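Local coordinates for peptidoglycan-recognition protein-LC isoform LCa (Drosophila melanogaster, PDB 2F2L) that serves as a receptor for bacterial peptidoglycan and a major activator of the imd/Relish immune pathway, represented here by its extracellular domain, at residues F106-R120 with K152-T164. Numbering follows the deposited sequence. Where two conformers were deposited one is given.
With HSQ (2-acetylamino-2-deoxy-alpha-L-idopyranose), chain D.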
loop_
_atom_site.group_PDB
_atom_site.type_symbol
_atom_site.label_atom_id
_atom_site.label_comp_id
_atom_site.label_asym_id
_atom_site.label_seq_id
_atom_site.Cartn_x
_atom_site.Cartn_y
_atom_site.Cartn_z
ATOM N N PHE A 106 -18.531 13.063 0.756
ATOM C CA PHE A 106 -19.117 14.169 -0.016
ATOM C C PHE A 106 -20.624 14.296 0.123
ATOM O O PHE A 106 -21.321 14.550 -0.853
ATOM C CB PHE A 106 -18.762 14.025 -1.490
ATOM C CG PHE A 106 -17.307 13.843 -1.739
ATOM C CD1 PHE A 106 -16.470 14.943 -1.872
ATOM C CD2 PHE A 106 -16.759 12.567 -1.826
ATOM C CE1 PHE A 106 -15.109 14.773 -2.096
ATOM C CE2 PHE A 106 -15.409 12.392 -2.052
ATOM C CZ PHE A 106 -14.577 13.491 -2.188
ATOM N N LYS A 107 -21.126 14.128 1.339
ATOM C CA LYS A 107 -22.546 14.291 1.580
ATOM C C LYS A 107 -22.895 15.774 1.489
ATOM O O LYS A 107 -23.851 16.140 0.812
ATOM C CB LYS A 107 -22.947 13.681 2.923
ATOM C CG LYS A 107 -22.597 12.189 3.015
ATOM C CD LYS A 107 -23.680 11.363 3.694
ATOM C CE LYS A 107 -23.552 11.372 5.205
ATOM N NZ LYS A 107 -22.438 10.515 5.684
ATOM N N THR A 108 -22.098 16.618 2.138
ATOM C CA THR A 108 -22.273 18.068 2.055
ATOM C C THR A 108 -21.075 18.793 1.446
ATOM O O THR A 108 -21.223 19.868 0.880
ATOM C CB THR A 108 -22.577 18.682 3.443
ATOM O OG1 THR A 108 -21.604 18.245 4.397
ATOM C CG2 THR A 108 -23.960 18.268 3.917
ATOM N N ILE A 109 -19.887 18.214 1.572
ATOM C CA ILE A 109 -18.679 18.821 1.037
ATOM C C ILE A 109 -18.553 18.481 -0.447
ATOM O O ILE A 109 -18.769 17.333 -0.847
ATOM C CB ILE A 109 -17.437 18.321 1.794
ATOM C CG1 ILE A 109 -17.528 18.739 3.268
ATOM C CG2 ILE A 109 -16.154 18.853 1.134
ATOM C CD1 ILE A 109 -16.570 17.981 4.191
ATOM N N GLN A 110 -18.213 19.481 -1.257
ATOM C CA GLN A 110 -18.043 19.279 -2.695
ATOM C C GLN A 110 -16.651 18.754 -3.008
ATOM O O GLN A 110 -15.702 19.032 -2.263
ATOM C CB GLN A 110 -18.269 20.588 -3.449
ATOM C CG GLN A 110 -19.690 21.097 -3.351
ATOM C CD GLN A 110 -19.894 22.405 -4.077
ATOM O OE1 GLN A 110 -19.981 23.466 -3.456
ATOM N NE2 GLN A 110 -19.968 22.342 -5.401
ATOM N N PRO A 111 -16.520 17.980 -4.102
ATOM C CA PRO A 111 -15.197 17.647 -4.613
ATOM C C PRO A 111 -14.459 18.894 -5.060
ATOM O O PRO A 111 -15.086 19.936 -5.273
ATOM C CB PRO A 111 -15.500 16.744 -5.822
ATOM C CG PRO A 111 -16.912 17.014 -6.168
ATOM C CD PRO A 111 -17.586 17.339 -4.893
ATOM N N SER A 112 -13.143 18.805 -5.193
ATOM C CA SER A 112 -12.362 19.964 -5.624
ATOM C C SER A 112 -12.525 20.109 -7.137
ATOM O O SER A 112 -12.921 19.166 -7.805
ATOM C CB SER A 112 -10.896 19.786 -5.243
ATOM O OG SER A 112 -10.311 18.727 -5.971
ATOM N N ALA A 113 -12.219 21.283 -7.680
ATOM C CA ALA A 113 -12.334 21.512 -9.125
ATOM C C ALA A 113 -11.388 20.597 -9.900
ATOM O O ALA A 113 -11.648 20.240 -11.048
ATOM C CB ALA A 113 -12.053 22.975 -9.459
ATOM N N LYS A 114 -10.274 20.248 -9.262
ATOM C CA LYS A 114 -9.307 19.305 -9.816
ATOM C C LYS A 114 -9.940 17.926 -10.001
ATOM O O LYS A 114 -9.822 17.316 -11.063
ATOM C CB LYS A 114 -8.100 19.172 -8.889
ATOM C CG LYS A 114 -7.311 20.455 -8.625
ATOM C CD LYS A 114 -6.474 20.300 -7.356
ATOM C CE LYS A 114 -5.449 21.403 -7.187
ATOM N NZ LYS A 114 -4.607 21.155 -5.983
ATOM N N GLN A 115 -10.624 17.447 -8.965
ATOM C CA GLN A 115 -11.293 16.140 -9.007
ATOM C C GLN A 115 -12.285 16.037 -10.174
ATOM O O GLN A 115 -12.381 15.004 -10.840
ATOM C CB GLN A 115 -12.029 15.854 -7.684
ATOM C CG GLN A 115 -11.195 15.136 -6.652
ATOM C CD GLN A 115 -11.912 14.897 -5.341
ATOM O OE1 GLN A 115 -12.547 15.793 -4.801
ATOM N NE2 GLN A 115 -11.775 13.689 -4.796
ATOM N N LEU A 116 -13.016 17.121 -10.412
ATOM C CA LEU A 116 -14.025 17.175 -11.455
ATOM C C LEU A 116 -13.401 17.287 -12.833
ATOM O O LEU A 116 -13.837 16.614 -13.756
ATOM C CB LEU A 116 -14.957 18.366 -11.232
ATOM C CG LEU A 116 -15.675 18.432 -9.881
ATOM C CD1 LEU A 116 -16.436 19.740 -9.760
ATOM C CD2 LEU A 116 -16.602 17.226 -9.699
ATOM N N SER A 117 -12.397 18.145 -12.996
ATOM C CA SER A 117 -11.762 18.286 -14.312
ATOM C C SER A 117 -11.023 17.014 -14.756
ATOM O O SER A 117 -11.079 16.656 -15.934
ATOM C CB SER A 117 -10.828 19.489 -14.352
ATOM O OG SER A 117 -9.942 19.465 -13.257
ATOM N N VAL A 118 -10.340 16.325 -13.839
ATOM C CA VAL A 118 -9.594 15.120 -14.241
ATOM C C VAL A 118 -10.535 13.952 -14.583
ATOM O O VAL A 118 -10.178 13.071 -15.377
ATOM C CB VAL A 118 -8.519 14.682 -13.205
ATOM C CG1 VAL A 118 -9.144 13.990 -12.014
ATOM C CG2 VAL A 118 -7.489 13.771 -13.876
ATOM N N THR A 119 -11.724 13.951 -13.987
ATOM C CA THR A 119 -12.776 13.014 -14.359
ATOM C C THR A 119 -13.132 13.111 -15.829
ATOM O O THR A 119 -13.352 12.090 -16.468
ATOM C CB THR A 119 -14.046 13.252 -13.533
ATOM O OG1 THR A 119 -13.756 13.083 -12.139
ATOM C CG2 THR A 119 -15.148 12.306 -13.939
ATOM N N ARG A 120 -13.210 14.335 -16.364
ATOM C CA ARG A 120 -13.451 14.538 -17.794
ATOM C C ARG A 120 -12.334 13.912 -18.643
ATOM O O ARG A 120 -12.606 13.197 -19.614
ATOM C CB ARG A 120 -13.544 16.030 -18.123
ATOM C CG ARG A 120 -14.714 16.770 -17.483
ATOM C CD ARG A 120 -14.692 18.236 -17.899
ATOM N NE ARG A 120 -15.956 18.914 -17.621
ATOM C CZ ARG A 120 -16.167 19.803 -16.644
ATOM N NH1 ARG A 120 -15.197 20.158 -15.793
ATOM N NH2 ARG A 120 -17.376 20.358 -16.522
ATOM N N LYS A 152 -24.102 7.091 -0.387
ATOM C CA LYS A 152 -24.656 8.442 -0.362
ATOM C C LYS A 152 -23.540 9.488 -0.389
ATOM O O LYS A 152 -22.581 9.417 0.381
ATOM C CB LYS A 152 -25.590 8.672 0.857
ATOM C CG LYS A 152 -26.959 7.930 0.822
ATOM C CD LYS A 152 -27.698 8.083 -0.535
ATOM C CE LYS A 152 -29.151 7.579 -0.510
ATOM N NZ LYS A 152 -29.906 7.899 -1.800
ATOM N N ALA A 153 -23.694 10.460 -1.286
ATOM C CA ALA A 153 -22.727 11.526 -1.482
ATOM C C ALA A 153 -23.352 12.612 -2.345
ATOM O O ALA A 153 -22.906 12.867 -3.455
ATOM C CB ALA A 153 -21.469 10.985 -2.139
ATOM N N ASP A 154 -24.391 13.246 -1.809
ATOM C CA ASP A 154 -25.191 14.240 -2.538
ATOM C C ASP A 154 -24.340 15.324 -3.206
ATOM O O ASP A 154 -24.591 15.686 -4.351
ATOM C CB ASP A 154 -26.212 14.897 -1.596
ATOM C CG ASP A 154 -27.406 14.000 -1.289
ATOM O OD1 ASP A 154 -27.433 12.845 -1.760
ATOM O OD2 ASP A 154 -28.340 14.463 -0.581
ATOM N N ALA A 155 -23.327 15.831 -2.504
ATOM C CA ALA A 155 -22.540 16.947 -3.032
ATOM C C ALA A 155 -21.620 16.522 -4.176
ATOM O O ALA A 155 -21.352 17.301 -5.090
ATOM C CB ALA A 155 -21.767 17.631 -1.928
ATOM N N LEU A 156 -21.143 15.284 -4.139
ATOM C CA LEU A 156 -20.356 14.736 -5.243
ATOM C C LEU A 156 -21.224 14.616 -6.494
ATOM O O LEU A 156 -20.868 15.141 -7.556
ATOM C CB LEU A 156 -19.773 13.358 -4.869
ATOM C CG LEU A 156 -19.095 12.543 -5.974
ATOM C CD1 LEU A 156 -17.856 13.254 -6.490
ATOM C CD2 LEU A 156 -18.747 11.150 -5.480
ATOM N N TYR A 157 -22.369 13.949 -6.360
ATOM C CA TYR A 157 -23.196 13.628 -7.527
ATOM C C TYR A 157 -23.833 14.864 -8.167
ATOM O O TYR A 157 -23.997 14.910 -9.381
ATOM C CB TYR A 157 -24.277 12.613 -7.162
ATOM C CG TYR A 157 -23.722 11.358 -6.517
ATOM C CD1 TYR A 157 -22.635 10.686 -7.076
ATOM C CD2 TYR A 157 -24.290 10.834 -5.356
ATOM C CE1 TYR A 157 -22.135 9.532 -6.505
ATOM C CE2 TYR A 157 -23.778 9.682 -4.764
ATOM C CZ TYR A 157 -22.703 9.040 -5.346
ATOM O OH TYR A 157 -22.185 7.895 -4.776
ATOM N N ALA A 158 -24.159 15.860 -7.343
ATOM C CA ALA A 158 -24.691 17.143 -7.820
ATOM C C ALA A 158 -23.708 17.863 -8.742
ATOM O O ALA A 158 -24.118 18.598 -9.635
ATOM C CB ALA A 158 -25.051 18.036 -6.638
ATOM N N SER A 159 -22.412 17.624 -8.527
ATOM C CA SER A 159 -21.351 18.219 -9.350
ATOM C C SER A 159 -21.319 17.702 -10.795
ATOM O O SER A 159 -20.766 18.367 -11.676
ATOM C CB SER A 159 -19.984 18.000 -8.681
ATOM O OG SER A 159 -20.033 18.373 -7.304
ATOM N N PHE A 160 -21.902 16.525 -11.035
ATOM C CA PHE A 160 -21.993 15.947 -12.383
ATOM C C PHE A 160 -23.387 16.061 -13.001
ATOM O O PHE A 160 -23.605 15.635 -14.130
ATOM C CB PHE A 160 -21.626 14.460 -12.352
ATOM C CG PHE A 160 -20.285 14.177 -11.768
ATOM C CD1 PHE A 160 -19.144 14.726 -12.325
ATOM C CD2 PHE A 160 -20.160 13.337 -10.674
ATOM C CE1 PHE A 160 -17.899 14.452 -11.797
ATOM C CE2 PHE A 160 -18.926 13.051 -10.142
ATOM C CZ PHE A 160 -17.787 13.603 -10.705
ATOM N N ALA A 161 -24.321 16.652 -12.270
ATOM C CA ALA A 161 -25.737 16.648 -12.666
ATOM C C ALA A 161 -26.022 17.240 -14.050
ATOM O O ALA A 161 -26.924 16.770 -14.742
ATOM C CB ALA A 161 -26.584 17.345 -11.600
ATOM N N ASN A 162 -25.256 18.248 -14.458
ATOM C CA ASN A 162 -25.422 18.851 -15.790
ATOM C C ASN A 162 -24.533 18.284 -16.904
ATOM O O ASN A 162 -24.547 18.798 -18.016
ATOM C CB ASN A 162 -25.321 20.393 -15.737
ATOM C CG ASN A 162 -23.989 20.914 -15.180
ATOM O OD1 ASN A 162 -23.085 20.150 -14.836
ATOM N ND2 ASN A 162 -23.907 22.244 -15.038
ATOM N N TRP A 163 -23.795 17.202 -16.633
ATOM C CA TRP A 163 -22.941 16.598 -17.656
ATOM C C TRP A 163 -23.777 15.758 -18.607
ATOM O O TRP A 163 -24.675 15.041 -18.179
ATOM C CB TRP A 163 -21.862 15.718 -17.025
ATOM C CG TRP A 163 -20.810 16.461 -16.279
ATOM C CD1 TRP A 163 -20.905 17.712 -15.729
ATOM C CD2 TRP A 163 -19.500 15.985 -15.973
ATOM N NE1 TRP A 163 -19.723 18.045 -15.106
ATOM C CE2 TRP A 163 -18.843 17.001 -15.242
ATOM C CE3 TRP A 163 -18.811 14.791 -16.244
ATOM C CZ2 TRP A 163 -17.530 16.858 -14.779
ATOM C CZ3 TRP A 163 -17.505 14.658 -15.785
ATOM C CH2 TRP A 163 -16.883 15.681 -15.061
ATOM N N THR A 164 -23.452 15.826 -19.892
ATOM C CA THR A 164 -24.289 15.215 -20.927
ATOM C C THR A 164 -24.458 13.696 -20.778
ATOM O O THR A 164 -25.535 13.170 -21.045
ATOM C CB THR A 164 -23.771 15.544 -22.352
ATOM O OG1 THR A 164 -22.390 15.198 -22.464
ATOM C CG2 THR A 164 -23.915 17.023 -22.653
HETATM C C1 HSQ D . -22.833 22.903 -15.756
HETATM C C2 HSQ D . -22.111 23.018 -17.092
HETATM C C3 HSQ D . -21.372 24.356 -17.298
HETATM C C4 HSQ D . -21.525 25.438 -16.215
HETATM C C5 HSQ D . -22.013 24.927 -14.854
HETATM C C6 HSQ D . -21.236 25.451 -13.646
HETATM C C7 HSQ D . -20.684 21.428 -18.328
HETATM C C8 HSQ D . -19.559 22.189 -18.984
HETATM N N2 HSQ D . -21.152 21.917 -17.172
HETATM O O3 HSQ D . -21.770 24.917 -18.537
HETATM O O4 HSQ D . -20.311 26.147 -16.089
HETATM O O5 HSQ D . -21.984 23.520 -14.808
HETATM O O6 HSQ D . -21.886 24.995 -12.475
HETATM O O7 HSQ D . -21.129 20.391 -18.841
HETATM O O HOH W 1 -19.816 10.466 1.035
#
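F106 O meets the first turn of helix 154-158, accepting from A155 N at 2.9 Å and, weakly, from L156 N; A155 N also reaches K107 O in a weak bond. A water joins F106 N to K152 O. The loop then curls over A155, whose CB lies 3.2 Å from I109 O. CB of F106 rests on CB of L156, and the P111 ring brings its CG to L156 CD1. CG and CD of P111 also lie against S159 OG, which donates to A155 O. In this PGRP domain of the amidase 2 family, helix 154-158 packs against the loop before helix 113-128, and F160 and W163 beyond it pack on the first turns of helix 113-128, which S112 and Q115 open with a capping box. L116 CD2 touches both S159 CB (3.6 Å) and F160 CE1 (3.7 Å). F160 CD1, from the same segment, lies toward the rim of one face of W163, and R120 NE toward the rim of the opposite face. Guanidinium and ring planes are 24° apart, with W163 CZ2 3.7 Å from the guanidinium plane, over its centre. R120 CG touches W163 CH2 at 3.4 Å, and the chain, extended from CG to NE, carries the guanidinium along the ring, NH2 near NE1. T119 turns CG2 to W163 CZ3; its OG1 donates to Q115 O and bonds Y102 OH. Beyond R120 NH2 stands methyl C8 of the sugar linked to N162 ND2.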